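Local coordinates for protein-tyrosine-phosphatase (Shewanella sp., PDB 2Z72) that hydrolyses phosphotyrosine as a cold-active protein tyrosine phosphatase, probably with the two-metal centre of the calcineurin-like phosphoesterases, at residues D202-H207 with Q275-N280; I282-T287 with N298-V303. All blocks are in the same frame, centred on the assembly; numbering follows the deposited sequence. Where two conformers were deposited one is given.

Contact 1: residues D202-H207 with Q275-N280; sequences DVLYMH and QHFNVN. With ZN (zinc ion), chain C.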
# COMPACT_ATOMS: atom_id res chain seq x y z
N ASP A 202 17.77 9.00 -2.33
CA ASP A 202 18.74 7.97 -2.01
C ASP A 202 18.12 6.85 -1.19
O ASP A 202 18.80 6.19 -0.43
CB ASP A 202 19.90 8.63 -1.30
CG ASP A 202 19.52 9.27 0.02
OD1 ASP A 202 20.40 9.41 0.91
OD2 ASP A 202 18.35 9.64 0.21
N VAL A 203 16.81 6.57 -1.41
CA VAL A 203 16.10 5.56 -0.63
C VAL A 203 15.30 4.65 -1.56
O VAL A 203 14.62 5.13 -2.48
CB VAL A 203 15.17 6.22 0.40
CG1 VAL A 203 14.49 5.17 1.26
CG2 VAL A 203 15.92 7.23 1.25
N LEU A 204 15.39 3.36 -1.32
CA LEU A 204 14.59 2.34 -2.05
C LEU A 204 13.46 1.86 -1.15
O LEU A 204 13.70 1.63 0.04
CB LEU A 204 15.49 1.18 -2.45
CG LEU A 204 15.01 0.28 -3.62
CD1 LEU A 204 15.09 1.03 -4.93
CD2 LEU A 204 15.89 -0.97 -3.67
N TYR A 205 12.28 1.67 -1.72
CA TYR A 205 11.06 1.32 -0.97
C TYR A 205 10.43 0.10 -1.64
O TYR A 205 10.17 0.09 -2.84
CB TYR A 205 10.05 2.44 -1.03
CG TYR A 205 10.47 3.74 -0.43
CD1 TYR A 205 11.24 4.64 -1.13
CD2 TYR A 205 10.08 4.08 0.86
CE1 TYR A 205 11.64 5.85 -0.60
CE2 TYR A 205 10.49 5.27 1.41
CZ TYR A 205 11.27 6.19 0.68
OH TYR A 205 11.66 7.35 1.29
N MET A 206 10.06 -0.90 -0.84
CA MET A 206 9.25 -2.02 -1.28
C MET A 206 8.71 -2.73 -0.05
O MET A 206 9.08 -2.48 1.08
CB MET A 206 10.06 -2.93 -2.19
CG MET A 206 11.06 -3.91 -1.60
SD MET A 206 12.43 -3.18 -0.67
CE MET A 206 13.08 -2.08 -1.94
N HIS A 207 7.80 -3.68 -0.32
CA HIS A 207 7.10 -4.29 0.81
C HIS A 207 7.98 -5.19 1.67
O HIS A 207 7.99 -5.04 2.90
CB HIS A 207 5.90 -5.06 0.25
CG HIS A 207 5.08 -5.65 1.36
ND1 HIS A 207 4.40 -4.84 2.25
CD2 HIS A 207 4.84 -6.91 1.74
CE1 HIS A 207 3.81 -5.60 3.13
NE2 HIS A 207 4.03 -6.90 2.87
N GLN A 275 24.66 -0.63 -2.55
CA GLN A 275 25.54 -0.21 -3.64
C GLN A 275 24.93 -0.52 -5.00
O GLN A 275 25.02 0.26 -5.96
CB GLN A 275 26.93 -0.91 -3.47
CG GLN A 275 27.76 -0.20 -2.41
CD GLN A 275 28.89 -1.04 -1.85
OE1 GLN A 275 29.42 -0.79 -0.73
NE2 GLN A 275 29.27 -2.03 -2.67
N HIS A 276 24.27 -1.67 -5.11
CA HIS A 276 23.72 -2.05 -6.39
C HIS A 276 22.70 -1.02 -6.89
O HIS A 276 22.62 -0.78 -8.08
CB HIS A 276 22.99 -3.42 -6.23
CG HIS A 276 22.47 -3.96 -7.51
ND1 HIS A 276 21.21 -3.97 -8.06
CD2 HIS A 276 23.25 -4.47 -8.47
CE1 HIS A 276 21.20 -4.50 -9.26
NE2 HIS A 276 22.45 -4.82 -9.51
N PHE A 277 21.89 -0.47 -5.98
CA PHE A 277 20.86 0.49 -6.33
C PHE A 277 21.30 1.95 -6.13
O PHE A 277 20.54 2.86 -6.39
CB PHE A 277 19.62 0.27 -5.49
CG PHE A 277 18.90 -1.04 -5.79
CD1 PHE A 277 19.11 -2.18 -5.03
CD2 PHE A 277 17.97 -1.09 -6.85
CE1 PHE A 277 18.44 -3.37 -5.27
CE2 PHE A 277 17.32 -2.27 -7.05
CZ PHE A 277 17.50 -3.41 -6.28
N ASN A 278 22.54 2.17 -5.66
CA ASN A 278 23.03 3.49 -5.35
C ASN A 278 22.10 4.26 -4.43
O ASN A 278 21.70 5.39 -4.67
CB ASN A 278 23.26 4.31 -6.63
CG ASN A 278 24.03 5.57 -6.51
OD1 ASN A 278 23.74 6.55 -7.27
ND2 ASN A 278 25.01 5.66 -5.62
N VAL A 279 21.76 3.57 -3.32
CA VAL A 279 20.96 4.15 -2.25
C VAL A 279 21.72 4.07 -0.95
O VAL A 279 22.60 3.26 -0.76
CB VAL A 279 19.57 3.49 -2.17
CG1 VAL A 279 18.80 3.79 -3.45
CG2 VAL A 279 19.68 2.02 -1.90
N ASN A 280 21.25 4.87 0.01
CA ASN A 280 21.75 4.83 1.34
C ASN A 280 20.86 4.12 2.34
O ASN A 280 21.28 3.83 3.47
CB ASN A 280 22.01 6.26 1.83
CG ASN A 280 23.15 6.90 1.09
OD1 ASN A 280 24.19 6.25 0.93
ND2 ASN A 280 22.97 8.12 0.65
ZN ZN C . 3.35 -8.52 3.84
O HOH W 1 2.81 -8.71 5.72

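Contact 2: residues I282-T287 with N298-V303; sequences IVVGHT and NKVIAV. With ZN (zinc ion), chain C.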
# COMPACT_ATOMS: atom_id res chain seq x y z
N ILE A 282 17.11 1.42 2.69
CA ILE A 282 15.99 0.65 2.15
C ILE A 282 14.88 0.62 3.20
O ILE A 282 15.18 0.34 4.38
CB ILE A 282 16.38 -0.78 1.74
CG1 ILE A 282 17.53 -0.74 0.72
CG2 ILE A 282 15.21 -1.56 1.14
CD1 ILE A 282 18.15 -2.10 0.42
N VAL A 283 13.69 0.99 2.80
CA VAL A 283 12.52 1.08 3.67
C VAL A 283 11.57 -0.05 3.29
O VAL A 283 11.18 -0.15 2.10
CB VAL A 283 11.88 2.44 3.48
CG1 VAL A 283 10.50 2.50 4.21
CG2 VAL A 283 12.75 3.52 4.02
N VAL A 284 11.23 -0.87 4.27
CA VAL A 284 10.40 -2.04 4.02
C VAL A 284 9.30 -2.19 5.09
O VAL A 284 9.45 -1.71 6.23
CB VAL A 284 11.22 -3.35 4.02
CG1 VAL A 284 12.29 -3.27 2.96
CG2 VAL A 284 11.87 -3.62 5.39
N GLY A 285 8.25 -2.85 4.68
CA GLY A 285 7.17 -3.24 5.59
C GLY A 285 7.25 -4.73 5.86
O GLY A 285 8.37 -5.25 6.13
N HIS A 286 6.11 -5.42 5.80
CA HIS A 286 5.88 -6.84 5.74
C HIS A 286 6.16 -7.62 7.01
O HIS A 286 5.39 -8.51 7.34
CB HIS A 286 6.66 -7.47 4.56
CG HIS A 286 6.42 -8.91 4.28
ND1 HIS A 286 5.23 -9.50 3.98
CD2 HIS A 286 7.34 -9.92 4.21
CE1 HIS A 286 5.47 -10.78 3.78
NE2 HIS A 286 6.74 -11.10 3.90
N THR A 287 7.28 -7.37 7.65
CA THR A 287 7.72 -8.02 8.86
C THR A 287 7.48 -7.08 10.04
O THR A 287 8.17 -6.08 10.20
CB THR A 287 9.20 -8.45 8.74
OG1 THR A 287 9.39 -9.21 7.55
CG2 THR A 287 9.56 -9.33 9.95
N ASN A 298 20.88 1.99 10.64
CA ASN A 298 19.77 2.62 9.96
C ASN A 298 19.85 2.58 8.43
O ASN A 298 19.19 3.37 7.74
CB ASN A 298 19.70 4.06 10.39
CG ASN A 298 19.22 4.28 11.80
OD1 ASN A 298 18.31 3.62 12.22
ND2 ASN A 298 19.86 5.20 12.51
N LYS A 299 20.52 1.57 7.92
CA LYS A 299 20.50 1.27 6.49
C LYS A 299 19.19 0.60 6.03
O LYS A 299 18.84 0.75 4.86
CB LYS A 299 21.69 0.33 6.16
CG LYS A 299 23.01 1.06 6.37
CD LYS A 299 24.19 0.14 6.17
CE LYS A 299 25.47 0.82 6.56
NZ LYS A 299 26.65 -0.10 6.44
N VAL A 300 18.52 -0.09 6.94
CA VAL A 300 17.17 -0.59 6.71
C VAL A 300 16.27 0.10 7.73
O VAL A 300 16.58 0.13 8.92
CB VAL A 300 17.05 -2.12 6.87
CG1 VAL A 300 15.58 -2.56 6.91
CG2 VAL A 300 17.74 -2.89 5.76
N ILE A 301 15.15 0.63 7.24
CA ILE A 301 14.13 1.13 8.17
C ILE A 301 12.88 0.30 7.96
O ILE A 301 12.35 0.21 6.88
CB ILE A 301 13.80 2.62 8.03
CG1 ILE A 301 15.06 3.51 7.90
CG2 ILE A 301 12.93 3.06 9.19
CD1 ILE A 301 15.92 3.58 9.14
N ALA A 302 12.45 -0.31 9.10
CA ALA A 302 11.25 -1.12 9.15
C ALA A 302 10.07 -0.23 9.45
O ALA A 302 10.04 0.48 10.47
CB ALA A 302 11.40 -2.18 10.25
N VAL A 303 9.07 -0.21 8.56
CA VAL A 303 7.90 0.63 8.73
C VAL A 303 6.59 -0.16 8.81
O VAL A 303 5.54 0.47 8.74
CB VAL A 303 7.85 1.74 7.65
CG1 VAL A 303 9.08 2.65 7.75
CG2 VAL A 303 7.70 1.20 6.24
ZN ZN C . 3.35 -8.52 3.84
O HOH W 1 2.81 -8.71 5.72

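Contact 1: residues D202-H207 with Q275-N280
L204 sets its CD2 methyl over the centre of the F277 ring, 3.5 Å from L204 CD2 to the ring centroid and only 6° off the ring normal, a CH-pi contact made almost straight down on the face. The leucine crosses the phenylalanine at about a right angle. V279 fills the next place along the strand: L204 CB lies 4.3 Å from V279 CG2, while V279 CB comes down to 3.3 Å from D202 O. That oxygen also accepts the backbone bond from N280, with N280 N 2.8 Å from D202 O, so the chain beyond the helix is pinned where V279 turns inward. W214 and I210 also pack on the F277 ring. An alanine in place of F277 would probably leave the L204 methyl without its aromatic face and open a gap beside W214.

The looser end is polar and faces solvent. There N280 ND2 gives a nearly straight bond (173°) to the anti lone pair of D202 OD1, at 2.9 Å between N280 ND2 and D202 OD1. The acceptor lies in the amide plane of N280, but carboxylate and amide are turned 85° apart; this side-chain bond adds a second tie to the backbone bond between the same two residues, at an end where N280 is exposed.

Helix 267-277 closes in a Schellman motif, with N278 at positive phi. The chain then runs past the start of strand 203-206 into strand 281-284, the way a helix leads into the neighbouring parallel strand in the alpha/beta fold of calcineurin-like phosphoesterases.

Contact 2: residues I282-T287 with N298-V303
V283 and V303 meet methyl to methyl, V283 CG1 lying 3.7 Å from V303 CG2 and the two side chains crossing at about a right angle. With CG1 anti to its backbone N (chi1 171°), V283 fits that branch against both methyls of V303. Its other branch, CG2, rests 4.2 Å from I301 CB. V303 CG2 also leans in to 3.4 Å from V284 O, just before G285, which has no side chain. L316 of strand 315-319 packs against V283, I301 and V303 together.

On the face of I282, V284, V300 and A302 the valines stand a little farther apart: V284 CG2 comes 4.1 Å from V300 CG1, the two meeting at a slant, and the small A302 lies opposite V284 in the register.

The strands run parallel, 20° apart, and four backbone hydrogen bonds join them, passing from I282 N to K299 O through to V303 N, 2.8 Å from V284 O. At the start of the second strand K299 and V300 form a classic beta bulge opposite L295, and in the conformer given K299 NZ forms salt bridges with E267 and D271.

Chemically, the contact is hydrocarbon knitted by backbone hydrogen bonds: the amides that point across are paired, while V283 bonds to strand 203-206 on its other side. Polarity gathers just past the strand end, where H286 ND1 binds zinc and H286 O accepts a hydrogen bond from the metal-bound water.

Contacts 1 and 2 both reach one mixed sheet, their centres about 11 Å apart, with strands 203-206 and 281-284 as parallel neighbours. Two probable backbone hydrogen bonds join them: L204 O lies 2.8 Å from V283 N, and M206 N lies 3.2 Å from V283 O. V283 also packs its side chain on contact 1, V283 CB lying 3.6 Å from Y205 CD2. Both strands lead toward the same zinc, which H207 NE2 meets at 2.0 Å and H286 ND1 at 2.1 Å; D114 and N149 complete its protein ligands. Contact 1 thus packs the helix at the far end of this pair of strands, while contact 2 extends the sheet beside the histidine-bearing turn.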